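Local coordinates for periplasmic zinc-binding protein troA (Treponema pallidum, PDB 1K0F) that binds zinc with high affinity in the periplasm and delivers it to the membrane permease of an ABC transporter for import into the cytoplasm, at residues 159-171 / 205-217. Numbering follows the deposited sequence.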
ATOM      1  N   ALA A 159      15.626   8.164 -16.471  1.00 45.59           N
ATOM      2  CA  ALA A 159      15.832   6.797 -15.988  1.00 46.15           C
ATOM      3  C   ALA A 159      16.803   6.656 -14.822  1.00 45.93           C
ATOM      4  O   ALA A 159      16.534   5.905 -13.882  1.00 45.83           O
ATOM      5  CB  ALA A 159      16.274   5.899 -17.139  1.00 47.49           C
ATOM      6  N   GLU A 160      17.923   7.371 -14.879  1.00 45.45           N
ATOM      7  CA  GLU A 160      18.932   7.309 -13.822  1.00 45.28           C
ATOM      8  C   GLU A 160      18.420   7.815 -12.479  1.00 44.16           C
ATOM      9  O   GLU A 160      18.736   7.245 -11.432  1.00 43.86           O
ATOM     10  CB  GLU A 160      20.170   8.113 -14.223  1.00 46.16           C
ATOM     11  CG  GLU A 160      20.819   7.652 -15.510  1.00 49.77           C
ATOM     12  CD  GLU A 160      20.070   8.128 -16.739  1.00 52.79           C
ATOM     13  OE1 GLU A 160      19.292   9.096 -16.608  1.00 55.22           O
ATOM     14  OE2 GLU A 160      20.258   7.537 -17.827  1.00 53.97           O
ATOM     15  N   ARG A 161      17.633   8.886 -12.515  1.00 42.90           N
ATOM     16  CA  ARG A 161      17.073   9.492 -11.309  1.00 41.39           C
ATOM     17  C   ARG A 161      15.943   8.657 -10.691  1.00 40.58           C
ATOM     18  O   ARG A 161      15.530   8.900  -9.555  1.00 40.33           O
ATOM     19  CB  ARG A 161      16.548  10.897 -11.633  1.00 41.86           C
ATOM     20  CG  ARG A 161      17.603  11.855 -12.189  1.00 41.50           C
ATOM     21  CD  ARG A 161      17.409  13.287 -11.671  1.00 42.24           C
ATOM     22  NE  ARG A 161      18.665  14.037 -11.611  1.00 41.11           N
ATOM     23  CZ  ARG A 161      19.205  14.512 -10.492  1.00 39.92           C
ATOM     24  NH1 ARG A 161      18.596  14.314  -9.333  1.00 39.44           N
ATOM     25  NH2 ARG A 161      20.353  15.179 -10.533  1.00 37.95           N
ATOM     26  N   ARG A 162      15.458   7.668 -11.435  1.00 39.24           N
ATOM     27  CA  ARG A 162      14.370   6.821 -10.967  1.00 37.38           C
ATOM     28  C   ARG A 162      14.783   5.777  -9.931  1.00 35.54           C
ATOM     29  O   ARG A 162      14.073   4.805  -9.712  1.00 35.91           O
ATOM     30  CB  ARG A 162      13.714   6.127 -12.155  1.00 37.94           C
ATOM     31  CG  ARG A 162      12.880   7.040 -13.040  1.00 40.46           C
ATOM     32  CD  ARG A 162      12.294   6.241 -14.204  1.00 43.45           C
ATOM     33  NE  ARG A 162      12.052   7.044 -15.401  1.00 45.84           N
ATOM     34  CZ  ARG A 162      12.205   6.605 -16.649  1.00 45.80           C
ATOM     35  NH1 ARG A 162      12.606   5.358 -16.881  1.00 45.99           N
ATOM     36  NH2 ARG A 162      11.947   7.413 -17.669  1.00 46.95           N
ATOM     37  N   VAL A 163      15.928   5.971  -9.298  1.00 34.63           N
ATOM     38  CA  VAL A 163      16.387   5.031  -8.279  1.00 34.99           C
ATOM     39  C   VAL A 163      15.789   5.470  -6.950  1.00 34.70           C
ATOM     40  O   VAL A 163      16.207   6.481  -6.388  1.00 35.38           O
ATOM     41  CB  VAL A 163      17.925   5.041  -8.138  1.00 34.58           C
ATOM     42  CG1 VAL A 163      18.348   4.109  -7.024  1.00 34.92           C
ATOM     43  CG2 VAL A 163      18.575   4.637  -9.450  1.00 36.12           C
ATOM     44  N   LEU A 164      14.801   4.736  -6.451  1.00 34.25           N
ATOM     45  CA  LEU A 164      14.181   5.107  -5.182  1.00 34.81           C
ATOM     46  C   LEU A 164      14.528   4.182  -4.022  1.00 33.24           C
ATOM     47  O   LEU A 164      14.382   2.963  -4.104  1.00 33.89           O
ATOM     48  CB  LEU A 164      12.656   5.188  -5.339  1.00 35.29           C
ATOM     49  CG  LEU A 164      11.775   5.068  -4.089  1.00 36.31           C
ATOM     50  CD1 LEU A 164      11.597   6.425  -3.412  1.00 35.71           C
ATOM     51  CD2 LEU A 164      10.427   4.504  -4.506  1.00 37.32           C
ATOM     52  N   VAL A 165      14.996   4.779  -2.937  1.00 31.24           N
ATOM     53  CA  VAL A 165      15.337   4.025  -1.746  1.00 30.33           C
ATOM     54  C   VAL A 165      14.369   4.522  -0.681  1.00 29.82           C
ATOM     55  O   VAL A 165      14.254   5.725  -0.441  1.00 28.28           O
ATOM     56  CB  VAL A 165      16.802   4.276  -1.314  1.00 29.42           C
ATOM     57  CG1 VAL A 165      17.082   3.567  -0.000  1.00 29.89           C
ATOM     58  CG2 VAL A 165      17.757   3.774  -2.389  1.00 28.35           C
ATOM     59  N   THR A 166      13.660   3.592  -0.055  1.00 30.09           N
ATOM     60  CA  THR A 166      12.676   3.943   0.955  1.00 30.49           C
ATOM     61  C   THR A 166      12.802   3.126   2.235  1.00 30.88           C
ATOM     62  O   THR A 166      13.645   2.238   2.335  1.00 30.84           O
ATOM     63  CB  THR A 166      11.270   3.734   0.401  1.00 30.41           C
ATOM     64  OG1 THR A 166      11.252   2.527  -0.369  1.00 29.70           O
ATOM     65  CG2 THR A 166      10.865   4.907  -0.487  1.00 32.03           C
ATOM     66  N   ALA A 167      11.941   3.437   3.200  1.00 31.76           N
ATOM     67  CA  ALA A 167      11.905   2.758   4.497  1.00 32.75           C
ATOM     68  C   ALA A 167      11.949   1.221   4.399  1.00 33.77           C
ATOM     69  O   ALA A 167      12.794   0.587   5.035  1.00 33.73           O
ATOM     70  CB  ALA A 167      10.665   3.198   5.268  1.00 32.16           C
ATOM     71  N   HIS A 168      11.030   0.630   3.628  1.00 34.70           N
ATOM     72  CA  HIS A 168      10.993  -0.825   3.444  1.00 35.73           C
ATOM     73  C   HIS A 168      10.607  -1.251   2.016  1.00 35.98           C
ATOM     74  O   HIS A 168      10.053  -0.457   1.262  1.00 37.89           O
ATOM     75  CB  HIS A 168      10.086  -1.489   4.514  1.00 33.93           C
ATOM     76  CG  HIS A 168       8.622  -1.499   4.189  1.00 33.99           C
ATOM     77  ND1 HIS A 168       7.895  -0.348   3.979  1.00 34.90           N
ATOM     78  CD2 HIS A 168       7.733  -2.520   4.120  1.00 33.30           C
ATOM     79  CE1 HIS A 168       6.622  -0.657   3.794  1.00 32.77           C
ATOM     80  NE2 HIS A 168       6.498  -1.967   3.878  1.00 32.18           N
ATOM     81  N   ASP A 169      10.924  -2.496   1.654  1.00 36.53           N
ATOM     82  CA  ASP A 169      10.660  -3.062   0.319  1.00 36.13           C
ATOM     83  C   ASP A 169       9.180  -3.143  -0.016  1.00 33.97           C
ATOM     84  O   ASP A 169       8.624  -4.236  -0.153  1.00 34.03           O
ATOM     85  CB  ASP A 169      11.269  -4.470   0.223  1.00 40.93           C
ATOM     86  CG  ASP A 169      12.130  -4.662  -1.022  1.00 43.30           C
ATOM     87  OD1 ASP A 169      12.257  -3.698  -1.816  1.00 43.25           O
ATOM     88  OD2 ASP A 169      12.674  -5.782  -1.197  1.00 43.82           O
ATOM     89  N   ALA A 170       8.559  -1.986  -0.190  1.00 30.95           N
ATOM     90  CA  ALA A 170       7.139  -1.927  -0.478  1.00 29.37           C
ATOM     91  C   ALA A 170       6.809  -1.245  -1.794  1.00 28.67           C
ATOM     92  O   ALA A 170       5.746  -0.656  -1.928  1.00 29.85           O
ATOM     93  CB  ALA A 170       6.420  -1.219   0.661  1.00 29.39           C
ATOM     94  N   PHE A 171       7.697  -1.316  -2.771  1.00 28.23           N
ATOM     95  CA  PHE A 171       7.402  -0.669  -4.037  1.00 28.30           C
ATOM     96  C   PHE A 171       7.856  -1.494  -5.217  1.00 28.33           C
ATOM     97  O   PHE A 171       8.046  -0.972  -6.307  1.00 27.61           O
ATOM     98  CB  PHE A 171       8.041   0.717  -4.089  1.00 28.08           C
ATOM     99  CG  PHE A 171       7.499   1.673  -3.061  1.00 27.37           C
ATOM    100  CD1 PHE A 171       8.103   1.787  -1.815  1.00 26.87           C
ATOM    101  CD2 PHE A 171       6.397   2.467  -3.342  1.00 26.60           C
ATOM    102  CE1 PHE A 171       7.619   2.679  -0.860  1.00 27.00           C
ATOM    103  CE2 PHE A 171       5.903   3.367  -2.390  1.00 27.67           C
ATOM    104  CZ  PHE A 171       6.516   3.471  -1.148  1.00 27.30           C
ATOM    105  N   PHE A 205      25.646   2.856  -1.204  1.00 36.45           N
ATOM    106  CA  PHE A 205      24.940   2.740  -2.469  1.00 36.00           C
ATOM    107  C   PHE A 205      24.358   4.083  -2.862  1.00 35.91           C
ATOM    108  O   PHE A 205      24.500   4.531  -3.995  1.00 35.24           O
ATOM    109  CB  PHE A 205      23.814   1.731  -2.355  1.00 36.02           C
ATOM    110  CG  PHE A 205      22.776   1.896  -3.404  1.00 37.87           C
ATOM    111  CD1 PHE A 205      23.076   1.617  -4.739  1.00 38.04           C
ATOM    112  CD2 PHE A 205      21.501   2.340  -3.072  1.00 40.05           C
ATOM    113  CE1 PHE A 205      22.120   1.775  -5.739  1.00 38.57           C
ATOM    114  CE2 PHE A 205      20.523   2.507  -4.058  1.00 41.41           C
ATOM    115  CZ  PHE A 205      20.836   2.222  -5.404  1.00 39.96           C
ATOM    116  N   ILE A 206      23.710   4.719  -1.896  1.00 36.93           N
ATOM    117  CA  ILE A 206      23.083   6.018  -2.086  1.00 37.73           C
ATOM    118  C   ILE A 206      24.154   7.101  -2.259  1.00 39.38           C
ATOM    119  O   ILE A 206      23.942   8.094  -2.957  1.00 39.75           O
ATOM    120  CB  ILE A 206      22.171   6.363  -0.874  1.00 36.46           C
ATOM    121  CG1 ILE A 206      21.049   5.334  -0.757  1.00 33.93           C
ATOM    122  CG2 ILE A 206      21.569   7.748  -1.038  1.00 37.92           C
ATOM    123  CD1 ILE A 206      20.494   5.217   0.642  1.00 34.00           C
ATOM    124  N   ALA A 207      25.309   6.904  -1.630  1.00 40.68           N
ATOM    125  CA  ALA A 207      26.395   7.879  -1.728  1.00 41.97           C
ATOM    126  C   ALA A 207      27.151   7.715  -3.044  1.00 41.95           C
ATOM    127  O   ALA A 207      27.643   8.688  -3.618  1.00 42.49           O
ATOM    128  CB  ALA A 207      27.347   7.716  -0.557  1.00 43.11           C
ATOM    129  N   GLN A 208      27.239   6.477  -3.510  1.00 40.30           N
ATOM    130  CA  GLN A 208      27.918   6.178  -4.750  1.00 39.32           C
ATOM    131  C   GLN A 208      27.074   6.743  -5.886  1.00 39.43           C
ATOM    132  O   GLN A 208      27.552   7.546  -6.682  1.00 39.22           O
ATOM    133  CB  GLN A 208      28.074   4.667  -4.899  1.00 38.89           C
ATOM    134  CG  GLN A 208      29.512   4.200  -4.733  1.00 40.46           C
ATOM    135  CD  GLN A 208      29.667   3.109  -3.687  1.00 41.00           C
ATOM    136  OE1 GLN A 208      30.724   2.986  -3.046  1.00 38.99           O
ATOM    137  NE2 GLN A 208      28.621   2.305  -3.509  1.00 39.45           N
ATOM    138  N   ARG A 209      25.812   6.330  -5.941  1.00 39.69           N
ATOM    139  CA  ARG A 209      24.898   6.796  -6.975  1.00 38.55           C
ATOM    140  C   ARG A 209      24.478   8.242  -6.726  1.00 38.58           C
ATOM    141  O   ARG A 209      23.822   8.859  -7.564  1.00 38.77           O
ATOM    142  CB  ARG A 209      23.666   5.888  -7.034  1.00 38.33           C
ATOM    143  CG  ARG A 209      23.995   4.401  -6.954  1.00 38.49           C
ATOM    144  CD  ARG A 209      24.503   3.875  -8.281  1.00 37.58           C
ATOM    145  NE  ARG A 209      23.594   4.209  -9.371  1.00 36.98           N
ATOM    146  CZ  ARG A 209      22.413   3.628  -9.560  1.00 38.48           C
ATOM    147  NH1 ARG A 209      22.003   2.685  -8.728  1.00 37.55           N
ATOM    148  NH2 ARG A 209      21.643   3.984 -10.583  1.00 38.98           N
ATOM    149  N   LYS A 210      24.853   8.777  -5.567  1.00 37.85           N
ATOM    150  CA  LYS A 210      24.535  10.162  -5.212  1.00 36.82           C
ATOM    151  C   LYS A 210      23.044  10.503  -5.321  1.00 35.76           C
ATOM    152  O   LYS A 210      22.662  11.355  -6.111  1.00 37.24           O
ATOM    153  CB  LYS A 210      25.334  11.122  -6.104  1.00 37.22           C
ATOM    154  CG  LYS A 210      26.720  11.469  -5.588  1.00 37.54           C
ATOM    155  CD  LYS A 210      27.796  10.758  -6.389  1.00 40.31           C
ATOM    156  CE  LYS A 210      29.064  10.549  -5.561  1.00 42.90           C
ATOM    157  NZ  LYS A 210      30.174  11.480  -5.953  1.00 45.18           N
ATOM    158  N   LEU A 211      22.208   9.854  -4.514  1.00 35.19           N
ATOM    159  CA  LEU A 211      20.763  10.099  -4.546  1.00 32.95           C
ATOM    160  C   LEU A 211      20.349  11.449  -3.972  1.00 30.13           C
ATOM    161  O   LEU A 211      20.615  11.751  -2.810  1.00 29.48           O
ATOM    162  CB  LEU A 211      20.010   9.009  -3.779  1.00 35.07           C
ATOM    163  CG  LEU A 211      20.092   7.548  -4.225  1.00 34.92           C
ATOM    164  CD1 LEU A 211      18.827   6.830  -3.796  1.00 34.36           C
ATOM    165  CD2 LEU A 211      20.274   7.452  -5.738  1.00 37.47           C
ATOM    166  N   PRO A 212      19.658  12.270  -4.777  1.00 26.57           N
ATOM    167  CA  PRO A 212      19.250  13.572  -4.247  1.00 23.87           C
ATOM    168  C   PRO A 212      18.392  13.367  -3.014  1.00 22.00           C
ATOM    169  O   PRO A 212      18.437  14.158  -2.086  1.00 21.89           O
ATOM    170  CB  PRO A 212      18.463  14.208  -5.395  1.00 24.13           C
ATOM    171  CG  PRO A 212      18.085  13.069  -6.277  1.00 24.52           C
ATOM    172  CD  PRO A 212      19.193  12.069  -6.159  1.00 26.00           C
ATOM    173  N   ALA A 213      17.625  12.282  -2.999  1.00 20.68           N
ATOM    174  CA  ALA A 213      16.777  12.036  -1.853  1.00 20.81           C
ATOM    175  C   ALA A 213      16.345  10.592  -1.634  1.00 19.96           C
ATOM    176  O   ALA A 213      16.223   9.811  -2.566  1.00 19.72           O
ATOM    177  CB  ALA A 213      15.532  12.935  -1.937  1.00 20.73           C
ATOM    178  N   ILE A 214      16.124  10.264  -0.367  1.00 20.00           N
ATOM    179  CA  ILE A 214      15.649   8.959   0.063  1.00 18.75           C
ATOM    180  C   ILE A 214      14.330   9.330   0.744  1.00 17.71           C
ATOM    181  O   ILE A 214      14.122  10.500   1.052  1.00 17.45           O
ATOM    182  CB  ILE A 214      16.630   8.295   1.079  1.00 19.02           C
ATOM    183  CG1 ILE A 214      17.033   9.286   2.172  1.00 17.45           C
ATOM    184  CG2 ILE A 214      17.877   7.804   0.349  1.00 16.84           C
ATOM    185  CD1 ILE A 214      17.633   8.629   3.392  1.00 19.96           C
ATOM    186  N   PHE A 215      13.444   8.368   0.984  1.00 17.58           N
ATOM    187  CA  PHE A 215      12.161   8.701   1.596  1.00 16.65           C
ATOM    188  C   PHE A 215      11.764   7.983   2.871  1.00 15.31           C
ATOM    189  O   PHE A 215      12.122   6.834   3.108  1.00 12.69           O
ATOM    190  CB  PHE A 215      11.045   8.517   0.573  1.00 20.21           C
ATOM    191  CG  PHE A 215      11.225   9.346  -0.656  1.00 24.36           C
ATOM    192  CD1 PHE A 215      12.271   9.088  -1.535  1.00 26.00           C
ATOM    193  CD2 PHE A 215      10.385  10.420  -0.911  1.00 27.85           C
ATOM    194  CE1 PHE A 215      12.483   9.892  -2.650  1.00 29.54           C
ATOM    195  CE2 PHE A 215      10.588  11.238  -2.029  1.00 30.68           C
ATOM    196  CZ  PHE A 215      11.641  10.973  -2.900  1.00 30.00           C
ATOM    197  N   ILE A 216      11.007   8.683   3.700  1.00 15.86           N
ATOM    198  CA  ILE A 216      10.505   8.114   4.939  1.00 17.36           C
ATOM    199  C   ILE A 216       9.187   7.460   4.561  1.00 18.18           C
ATOM    200  O   ILE A 216       8.784   7.468   3.399  1.00 20.28           O
ATOM    201  CB  ILE A 216      10.228   9.202   6.025  1.00 18.12           C
ATOM    202  CG1 ILE A 216      10.100  10.575   5.376  1.00 16.09           C
ATOM    203  CG2 ILE A 216      11.363   9.231   7.056  1.00 18.57           C
ATOM    204  CD1 ILE A 216       9.611  11.628   6.309  1.00 18.01           C
ATOM    205  N   GLU A 217       8.507   6.893   5.541  1.00 18.62           N
ATOM    206  CA  GLU A 217       7.240   6.263   5.274  1.00 18.57           C
ATOM    207  C   GLU A 217       6.353   6.419   6.472  1.00 19.91           C
ATOM    208  O   GLU A 217       6.821   6.439   7.601  1.00 20.36           O
ATOM    209  CB  GLU A 217       7.438   4.800   4.962  1.00 20.68           C
ATOM    210  CG  GLU A 217       7.936   4.561   3.563  1.00 24.42           C
ATOM    211  CD  GLU A 217       8.059   3.097   3.263  1.00 25.75           C
ATOM    212  OE1 GLU A 217       8.771   2.733   2.307  1.00 26.60           O
ATOM    213  OE2 GLU A 217       7.440   2.304   3.997  1.00 28.10           O
TER
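Val-165 sits in the tight centre of the contact between strands 163-166 and 213-217 and the end of helix 196-208. Its CG1, anti to the backbone N (chi1 175°), reaches Ile-206 CD1, while CG2 lies 3.5 Å from Leu-211 CD1 and meets the edge of the Phe-205 ring. Val-163 CG1 touches the same ring at CZ, 3.5 Å away. The strands, inclined at 38°, share a backbone hydrogen bond from Phe-215 N to Val-165 O (3.1 Å). On the other face, Leu-164 CD1 packs across Phe-215 CD1, and both side chains touch helix 260-273. Outward the packing thins: Arg-209 turns NH1 to a salt bridge with Glu-181 and lays NH2 by Val-163 CG2, and Arg-161 NH1, hydrogen-bonded to Leu-275 O, borders Pro-212 CG. At the buried opposite end, Glu-217 passes Ala-167 CB and accepts a bent hydrogen bond from His-168 ND1 on OE2 (2.7 Å, 132°), an atom less surely placed; OE1 takes a weak one from His-168 N. Ser-247 OG also hydrogen-bonds OE2. His-168 is a zinc ligand with His-37, His-102 and Asp-248; in this zinc-free form its NE2 bonds weakly to Asp-248. Glu-217 is thus consistent with a second-shell carboxylate holding the imidazole so that NE2 faces the metal site.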